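Local coordinates for hypothetical membrane spanning protein (PDB 2VPZ) that is the integral membrane subunit of polysulfide reductase and probably exchanges electrons between membrane quinone and the enzyme's iron-sulfur and molybdenum subunits, at residues 142-148 / 190-194; 162-166 / 228-232; 176-181 / 220-224. The contacts are given in a common frame with arbitrary orientation. Numbering follows the deposited sequence.

Contact 1 (142-148 / 190-194)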
loop_
_atom_site.group_PDB
_atom_site.type_symbol
_atom_site.label_atom_id
_atom_site.label_comp_id
_atom_site.label_asym_id
_atom_site.label_seq_id
_atom_site.Cartn_x
_atom_site.Cartn_y
_atom_site.Cartn_z
ATOM N N PRO C 142 -15.650 9.118 -15.953
ATOM C CA PRO C 142 -14.851 9.041 -17.188
ATOM C C PRO C 142 -15.429 9.465 -18.589
ATOM O O PRO C 142 -14.665 9.815 -19.492
ATOM C CB PRO C 142 -14.327 7.609 -17.252
ATOM C CG PRO C 142 -14.422 7.090 -15.813
ATOM C CD PRO C 142 -15.607 7.861 -15.198
ATOM N N LEU C 143 -16.737 9.392 -18.798
ATOM C CA LEU C 143 -17.296 9.778 -20.108
ATOM C C LEU C 143 -17.473 11.303 -20.266
ATOM O O LEU C 143 -17.451 11.832 -21.374
ATOM C CB LEU C 143 -18.622 9.025 -20.435
ATOM C CG LEU C 143 -18.569 7.480 -20.373
ATOM C CD1 LEU C 143 -19.795 6.844 -21.073
ATOM C CD2 LEU C 143 -17.263 6.978 -21.006
ATOM N N TRP C 144 -17.620 12.025 -19.155
ATOM C CA TRP C 144 -17.790 13.481 -19.215
ATOM C C TRP C 144 -16.490 14.240 -19.236
ATOM O O TRP C 144 -16.222 15.075 -18.363
ATOM C CB TRP C 144 -18.660 13.950 -18.044
ATOM C CG TRP C 144 -20.061 13.489 -18.222
ATOM C CD1 TRP C 144 -20.634 13.029 -19.390
ATOM C CD2 TRP C 144 -21.098 13.438 -17.237
ATOM N NE1 TRP C 144 -21.950 12.708 -19.179
ATOM C CE2 TRP C 144 -22.264 12.954 -17.870
ATOM C CE3 TRP C 144 -21.161 13.777 -15.869
ATOM C CZ2 TRP C 144 -23.495 12.775 -17.170
ATOM C CZ3 TRP C 144 -22.373 13.608 -15.170
ATOM C CH2 TRP C 144 -23.522 13.119 -15.826
ATOM N N ASN C 145 -15.673 13.976 -20.243
ATOM C CA ASN C 145 -14.380 14.642 -20.330
ATOM C C ASN C 145 -14.480 16.044 -20.969
ATOM O O ASN C 145 -15.586 16.539 -21.251
ATOM C CB ASN C 145 -13.350 13.737 -21.061
ATOM C CG ASN C 145 -13.552 13.673 -22.573
ATOM O OD1 ASN C 145 -12.882 12.917 -23.282
ATOM N ND2 ASN C 145 -14.490 14.482 -23.072
ATOM N N GLY C 146 -13.318 16.664 -21.147
ATOM C CA GLY C 146 -13.229 17.995 -21.724
ATOM C C GLY C 146 -14.036 18.311 -22.978
ATOM O O GLY C 146 -14.562 19.409 -23.084
ATOM N N LEU C 147 -14.150 17.364 -23.910
ATOM C CA LEU C 147 -14.935 17.548 -25.159
ATOM C C LEU C 147 -16.419 17.967 -24.929
ATOM O O LEU C 147 -17.069 18.512 -25.831
ATOM C CB LEU C 147 -14.897 16.297 -26.076
ATOM C CG LEU C 147 -14.236 16.236 -27.460
ATOM C CD1 LEU C 147 -14.726 14.978 -28.230
ATOM C CD2 LEU C 147 -14.535 17.503 -28.300
ATOM N N MET C 148 -16.952 17.661 -23.739
ATOM C CA MET C 148 -18.335 17.981 -23.369
ATOM C C MET C 148 -18.495 19.512 -23.380
ATOM O O MET C 148 -19.592 20.043 -23.616
ATOM C CB MET C 148 -18.706 17.435 -21.977
ATOM C CG MET C 148 -18.657 15.905 -21.828
ATOM S SD MET C 148 -19.800 15.036 -22.925
ATOM C CE MET C 148 -18.643 14.168 -24.029
ATOM N N TYR C 190 -15.021 11.699 -30.655
ATOM C CA TYR C 190 -15.237 11.617 -29.216
ATOM C C TYR C 190 -14.814 10.273 -28.553
ATOM O O TYR C 190 -13.985 10.283 -27.632
ATOM C CB TYR C 190 -16.687 11.972 -28.835
ATOM C CG TYR C 190 -17.063 11.570 -27.417
ATOM C CD1 TYR C 190 -16.398 12.107 -26.306
ATOM C CD2 TYR C 190 -18.072 10.627 -27.186
ATOM C CE1 TYR C 190 -16.729 11.710 -24.989
ATOM C CE2 TYR C 190 -18.414 10.220 -25.877
ATOM C CZ TYR C 190 -17.742 10.761 -24.776
ATOM O OH TYR C 190 -18.075 10.349 -23.498
ATOM N N PRO C 191 -15.358 9.105 -29.012
ATOM C CA PRO C 191 -14.980 7.790 -28.445
ATOM C C PRO C 191 -13.471 7.458 -28.438
ATOM O O PRO C 191 -12.984 6.691 -27.593
ATOM C CB PRO C 191 -15.755 6.767 -29.282
ATOM C CG PRO C 191 -16.899 7.546 -29.877
ATOM C CD PRO C 191 -16.381 8.966 -30.058
ATOM N N LEU C 192 -12.757 8.030 -29.406
ATOM C CA LEU C 192 -11.303 7.816 -29.604
ATOM C C LEU C 192 -10.447 8.613 -28.610
ATOM O O LEU C 192 -9.219 8.453 -28.507
ATOM C CB LEU C 192 -10.900 8.170 -31.059
ATOM C CG LEU C 192 -11.517 7.388 -32.238
ATOM C CD1 LEU C 192 -10.966 7.893 -33.601
ATOM C CD2 LEU C 192 -11.247 5.872 -32.066
ATOM N N THR C 193 -11.142 9.461 -27.866
ATOM C CA THR C 193 -10.578 10.340 -26.864
ATOM C C THR C 193 -10.720 9.720 -25.448
ATOM O O THR C 193 -10.248 10.287 -24.451
ATOM C CB THR C 193 -11.343 11.718 -26.950
ATOM O OG1 THR C 193 -10.424 12.781 -27.196
ATOM C CG2 THR C 193 -12.195 11.972 -25.695
ATOM N N LEU C 194 -11.299 8.536 -25.352
ATOM C CA LEU C 194 -11.539 7.884 -24.062
ATOM C C LEU C 194 -10.616 6.734 -23.683
ATOM O O LEU C 194 -9.988 6.124 -24.568
ATOM C CB LEU C 194 -13.010 7.369 -23.981
ATOM C CG LEU C 194 -14.197 8.363 -24.073
ATOM C CD1 LEU C 194 -15.541 7.685 -24.399
ATOM C CD2 LEU C 194 -14.312 9.149 -22.763
#
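Two loops meet in this membrane helical protein: 142-148 joins helix 117-136 to helix 148-166, and 190-194 joins helix 175-189 to the short helix 196-205. Segment 142-148 carries a type I beta turn from N145 to M148, closed by M148 N to N145 O at 3.1 Å. Just before it, W144 is the centre of an inverse gamma turn, with a weak bond from N145 N to L143 O of 3.0 Å. Segment 190-194 holds a short 3-10 turn, in which T193 N bonds to Y190 O at 3.0 Å. The loops run in opposite senses: L143 CA lies 7.2 Å from L194 CA, and L147 CA lies 7.2 Å from Y190 CA.

The side chain of Y190 fills much of the space between them. L147 CD1 packs 3.6 Å from Y190 CB, and M148 CE comes to 3.3 Å from Y190 CE1. Further along, L143 CD2 meets L194 CD1 at 3.9 Å, and L194 CD2 lies 3.4 Å from the carbonyl oxygen P142 O.

The site is buried. L242 of helix 227-245 touches both M148 and Y190, while A198 of helix 196-205 covers P142 and L143. G146 of the second subunit packs on N145, L147 and T193, so the loops also form part of that interface. M148 is about 12 Å, side chain to side chain, from Y130, which binds menaquinone in a structure of this protein, though no quinone is bound to this chain here. One hydrogen bond joins the loops: Y190 OH donates to L143 O at 2.7 Å.

Contact 2 (162-166 / 228-232)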
loop_
_atom_site.group_PDB
_atom_site.type_symbol
_atom_site.label_atom_id
_atom_site.label_comp_id
_atom_site.label_asym_id
_atom_site.label_seq_id
_atom_site.Cartn_x
_atom_site.Cartn_y
_atom_site.Cartn_z
ATOM N N GLY C 162 -31.460 25.061 -36.917
ATOM C CA GLY C 162 -32.324 24.057 -37.509
ATOM C C GLY C 162 -33.787 24.492 -37.412
ATOM O O GLY C 162 -34.584 24.258 -38.330
ATOM N N LEU C 163 -34.134 25.145 -36.300
ATOM C CA LEU C 163 -35.480 25.692 -36.005
ATOM C C LEU C 163 -35.742 26.932 -36.926
ATOM O O LEU C 163 -36.794 27.030 -37.590
ATOM C CB LEU C 163 -35.604 26.083 -34.502
ATOM C CG LEU C 163 -36.941 26.316 -33.779
ATOM C CD1 LEU C 163 -37.062 27.775 -33.320
ATOM C CD2 LEU C 163 -38.133 25.929 -34.678
ATOM N N ALA C 164 -34.765 27.845 -36.965
ATOM C CA ALA C 164 -34.801 29.057 -37.797
ATOM C C ALA C 164 -35.060 28.715 -39.271
ATOM O O ALA C 164 -35.806 29.427 -39.953
ATOM C CB ALA C 164 -33.457 29.850 -37.665
ATOM N N ALA C 165 -34.455 27.630 -39.760
ATOM C CA ALA C 165 -34.620 27.169 -41.149
ATOM C C ALA C 165 -35.983 26.505 -41.438
ATOM O O ALA C 165 -36.434 26.477 -42.587
ATOM C CB ALA C 165 -33.475 26.211 -41.551
ATOM N N LEU C 166 -36.637 25.954 -40.411
ATOM C CA LEU C 166 -37.960 25.343 -40.579
ATOM C C LEU C 166 -38.990 26.524 -40.690
ATOM O O LEU C 166 -39.952 26.456 -41.472
ATOM C CB LEU C 166 -38.280 24.344 -39.429
ATOM C CG LEU C 166 -37.498 22.997 -39.449
ATOM C CD1 LEU C 166 -37.819 22.138 -38.205
ATOM C CD2 LEU C 166 -37.825 22.222 -40.737
ATOM N N PRO C 228 -33.150 20.309 -42.087
ATOM C CA PRO C 228 -33.321 20.755 -40.689
ATOM C C PRO C 228 -33.836 19.667 -39.695
ATOM O O PRO C 228 -33.528 19.702 -38.491
ATOM C CB PRO C 228 -34.327 21.902 -40.764
ATOM C CG PRO C 228 -34.096 22.507 -42.086
ATOM C CD PRO C 228 -33.773 21.276 -43.004
ATOM N N TRP C 229 -34.672 18.745 -40.169
ATOM C CA TRP C 229 -35.184 17.692 -39.285
ATOM C C TRP C 229 -34.035 16.798 -38.850
ATOM O O TRP C 229 -33.812 16.592 -37.655
ATOM C CB TRP C 229 -36.322 16.887 -39.937
ATOM C CG TRP C 229 -37.608 17.681 -39.980
ATOM C CD1 TRP C 229 -38.193 18.263 -41.084
ATOM C CD2 TRP C 229 -38.416 18.084 -38.852
ATOM N NE1 TRP C 229 -39.292 18.996 -40.701
ATOM C CE2 TRP C 229 -39.453 18.906 -39.345
ATOM C CE3 TRP C 229 -38.354 17.835 -37.469
ATOM C CZ2 TRP C 229 -40.441 19.481 -38.498
ATOM C CZ3 TRP C 229 -39.335 18.406 -36.614
ATOM C CH2 TRP C 229 -40.360 19.220 -37.145
ATOM N N ALA C 230 -33.293 16.296 -39.826
ATOM C CA ALA C 230 -32.136 15.437 -39.598
ATOM C C ALA C 230 -31.090 16.077 -38.653
ATOM O O ALA C 230 -30.572 15.403 -37.758
ATOM C CB ALA C 230 -31.471 15.040 -40.958
ATOM N N GLY C 231 -30.797 17.364 -38.848
ATOM C CA GLY C 231 -29.865 18.108 -38.014
ATOM C C GLY C 231 -30.349 18.317 -36.588
ATOM O O GLY C 231 -29.557 18.261 -35.630
ATOM N N LEU C 232 -31.658 18.552 -36.430
ATOM C CA LEU C 232 -32.354 18.725 -35.120
ATOM C C LEU C 232 -32.335 17.410 -34.312
ATOM O O LEU C 232 -31.967 17.396 -33.129
ATOM C CB LEU C 232 -33.820 19.185 -35.274
ATOM C CG LEU C 232 -34.209 20.678 -35.336
ATOM C CD1 LEU C 232 -35.364 20.915 -36.335
ATOM C CD2 LEU C 232 -34.580 21.207 -33.931
#
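This is an antiparallel helix-helix contact in the transmembrane bundle. The C-terminal end of helix 148-166 meets the first turns of helix 227-245. The axes of the two short segments approach to 9.1 Å and cross at -158°. The nearest CA atoms are those of G162 and P228, 4.7 Å apart. G162 has no side chain. A CB there would point at the other helix and crowd L232 CG, so its absence lets the backbones come this near.

Van der Waals contacts with the backbone form at that point. The carbonyl oxygen G162 O lies 3.4 Å from P228 CB and 4.0 Å from L232 CD1.

Apolar side chains make up most of the rest. L166 buries the largest area and reaches three partners. L166 CD2 lies 3.5 Å from P228 CB, and L166 CD1 lies 3.3 Å from L232 CD1. The methyl A165 CB rests 3.8 Å from P228 CG, on the proline ring.

One CH-pi interaction is added by W229. L166 CD1 sits 3.8 Å from the centroid of the W229 six-membered ring and 15° off its normal, so the methyl lies over the face. The CA-to-CB bond of W229 points away from helix 148-166, but the indole folds back over L166.

No other protein chain touches these segments. On helix 148-166, A164 packs against W171 and A172 of the following loop. G162 and P228 also meet L176 of helix 175-189, which lies beside both helices.

Contact 3 (176-181 / 220-224); sequences LRVLAG and TFWQE
Residues 176-181 are helical, within helix 175-189. Residues 220-224 lie between helix 210-217 and helix 227-245: T220 is 3-10 (phi/psi -77/-14), and W222 (-98/-111) to E224 are irregular. The nearest CA atoms are R177 and T220, 6.5 Å apart. R177 takes chi1 m and chi2 t, which carries its guanidinium along the linker. There R177 NE donates to T220 O at 2.9 Å, with an N-H...O angle of 153°. R177 NH2 makes a long salt bridge to E224 OE1, 3.8 Å. T220, chi1 m, has OG1 bonded to G217 O, and its methyl packs: T220 CG2 lies 4.0 Å from L176 CG and 4.2 Å from A180 CB. F221, chi1 m, turns its ring edge to the helix, with F221 CE2 3.1 Å from R177 O and F221 CZ 3.8 Å from G181 CA. R177 O accepts the helical bond from G181 N at 3.1 Å. A helix side chain thus binds a main-chain carbonyl of an interhelical connection: one charged arginine holds the linker through T220 O and, more loosely, a carboxylate.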
loop_
_atom_site.group_PDB
_atom_site.type_symbol
_atom_site.label_atom_id
_atom_site.label_comp_id
_atom_site.label_asym_id
_atom_site.label_seq_id
_atom_site.Cartn_x
_atom_site.Cartn_y
_atom_site.Cartn_z
ATOM N N LEU C 176 -26.123 26.521 -40.635
ATOM C CA LEU C 176 -26.571 25.226 -40.090
ATOM C C LEU C 176 -25.700 24.057 -40.622
ATOM O O LEU C 176 -25.391 23.140 -39.872
ATOM C CB LEU C 176 -28.081 24.935 -40.368
ATOM C CG LEU C 176 -28.623 23.500 -40.111
ATOM C CD1 LEU C 176 -28.756 23.217 -38.591
ATOM C CD2 LEU C 176 -29.987 23.294 -40.819
ATOM N N ARG C 177 -25.272 24.101 -41.885
ATOM C CA ARG C 177 -24.432 23.033 -42.478
ATOM C C ARG C 177 -22.940 23.060 -42.015
ATOM O O ARG C 177 -22.289 22.004 -41.897
ATOM C CB ARG C 177 -24.524 23.048 -44.012
ATOM C CG ARG C 177 -25.931 22.840 -44.595
ATOM C CD ARG C 177 -25.920 22.665 -46.123
ATOM N NE ARG C 177 -26.991 21.790 -46.605
ATOM C CZ ARG C 177 -27.879 22.095 -47.541
ATOM N NH1 ARG C 177 -27.843 23.282 -48.126
ATOM N NH2 ARG C 177 -28.813 21.214 -47.884
ATOM N N VAL C 178 -22.418 24.261 -41.779
ATOM C CA VAL C 178 -21.048 24.478 -41.293
ATOM C C VAL C 178 -20.972 23.957 -39.831
ATOM O O VAL C 178 -20.156 23.090 -39.505
ATOM C CB VAL C 178 -20.648 26.021 -41.321
ATOM C CG1 VAL C 178 -19.243 26.232 -40.729
ATOM C CG2 VAL C 178 -20.716 26.579 -42.761
ATOM N N LEU C 179 -21.852 24.471 -38.965
ATOM C CA LEU C 179 -21.923 24.058 -37.555
ATOM C C LEU C 179 -22.338 22.589 -37.321
ATOM O O LEU C 179 -21.983 21.991 -36.298
ATOM C CB LEU C 179 -22.846 25.001 -36.753
ATOM C CG LEU C 179 -22.319 26.438 -36.657
ATOM C CD1 LEU C 179 -23.305 27.320 -35.887
ATOM C CD2 LEU C 179 -20.932 26.442 -35.989
ATOM N N ALA C 180 -23.097 22.014 -38.248
ATOM C CA ALA C 180 -23.508 20.607 -38.143
ATOM C C ALA C 180 -22.336 19.692 -38.590
ATOM O O ALA C 180 -22.212 18.555 -38.125
ATOM C CB ALA C 180 -24.800 20.336 -38.980
ATOM N N GLY C 181 -21.492 20.204 -39.485
ATOM C CA GLY C 181 -20.303 19.485 -39.939
ATOM C C GLY C 181 -19.258 19.441 -38.820
ATOM O O GLY C 181 -18.591 18.414 -38.593
ATOM N N THR C 220 -28.222 16.350 -43.279
ATOM C CA THR C 220 -28.267 17.816 -43.234
ATOM C C THR C 220 -27.563 18.397 -44.525
ATOM O O THR C 220 -27.754 19.575 -44.847
ATOM C CB THR C 220 -27.567 18.391 -41.910
ATOM O OG1 THR C 220 -28.001 17.696 -40.746
ATOM C CG2 THR C 220 -27.865 19.913 -41.749
ATOM N N PHE C 221 -26.810 17.575 -45.270
ATOM C CA PHE C 221 -26.075 17.951 -46.515
ATOM C C PHE C 221 -26.640 17.446 -47.870
ATOM O O PHE C 221 -26.028 17.670 -48.924
ATOM C CB PHE C 221 -24.598 17.495 -46.393
ATOM C CG PHE C 221 -23.949 17.805 -45.087
ATOM C CD1 PHE C 221 -23.524 16.777 -44.223
ATOM C CD2 PHE C 221 -23.781 19.125 -44.698
ATOM C CE1 PHE C 221 -22.946 17.084 -42.989
ATOM C CE2 PHE C 221 -23.225 19.457 -43.468
ATOM C CZ PHE C 221 -22.799 18.425 -42.601
ATOM N N TRP C 222 -27.801 16.797 -47.792
ATOM C CA TRP C 222 -28.608 16.163 -48.882
ATOM C C TRP C 222 -29.805 16.959 -49.478
ATOM O O TRP C 222 -29.613 17.965 -50.184
ATOM C CB TRP C 222 -29.145 14.797 -48.414
ATOM C CG TRP C 222 -30.007 14.098 -49.456
ATOM C CD1 TRP C 222 -30.025 14.348 -50.807
ATOM C CD2 TRP C 222 -30.946 13.017 -49.247
ATOM N NE1 TRP C 222 -30.895 13.500 -51.436
ATOM C CE2 TRP C 222 -31.475 12.674 -50.514
ATOM C CE3 TRP C 222 -31.392 12.304 -48.113
ATOM C CZ2 TRP C 222 -32.430 11.635 -50.690
ATOM C CZ3 TRP C 222 -32.347 11.261 -48.279
ATOM C CH2 TRP C 222 -32.848 10.945 -49.565
ATOM N N GLN C 223 -31.034 16.498 -49.215
ATOM C CA GLN C 223 -32.288 17.138 -49.686
ATOM C C GLN C 223 -32.649 18.358 -48.771
ATOM O O GLN C 223 -32.637 18.253 -47.535
ATOM C CB GLN C 223 -33.489 16.111 -49.772
ATOM C CG GLN C 223 -34.828 16.596 -50.494
ATOM C CD GLN C 223 -34.971 16.195 -51.988
ATOM O OE1 GLN C 223 -34.114 15.516 -52.556
ATOM N NE2 GLN C 223 -36.081 16.619 -52.619
ATOM N N GLU C 224 -32.896 19.498 -49.425
ATOM C CA GLU C 224 -33.267 20.804 -48.836
ATOM C C GLU C 224 -34.243 20.729 -47.628
ATOM O O GLU C 224 -33.869 21.144 -46.536
ATOM C CB GLU C 224 -33.835 21.767 -49.920
ATOM C CG GLU C 224 -33.980 23.277 -49.539
ATOM C CD GLU C 224 -32.636 24.021 -49.488
ATOM O OE1 GLU C 224 -31.618 23.383 -49.151
ATOM O OE2 GLU C 224 -32.611 25.249 -49.772
#

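How the contacts relate
From the N terminus, 142-148 leads into helix 148-166, whose far end carries 162-166. Helix 175-189 follows, with 176-181 near its start and 190-194 just after its end. Contact 1 closes the loop from 142-148 to 190-194. Contact 2 starts within that span and closes only at 228-232, so the two cross. Contact 3 also crosses contact 1 but lies wholly within the span of contact 2. Contacts 2 and 3 touch, tying helices 148-166, 175-189 and 227-245 and the linker after helix 210-217. Contact 1 joins the start of helix 148-166, the opposite end from contact 2, to the loop between helices 175-189 and 196-205.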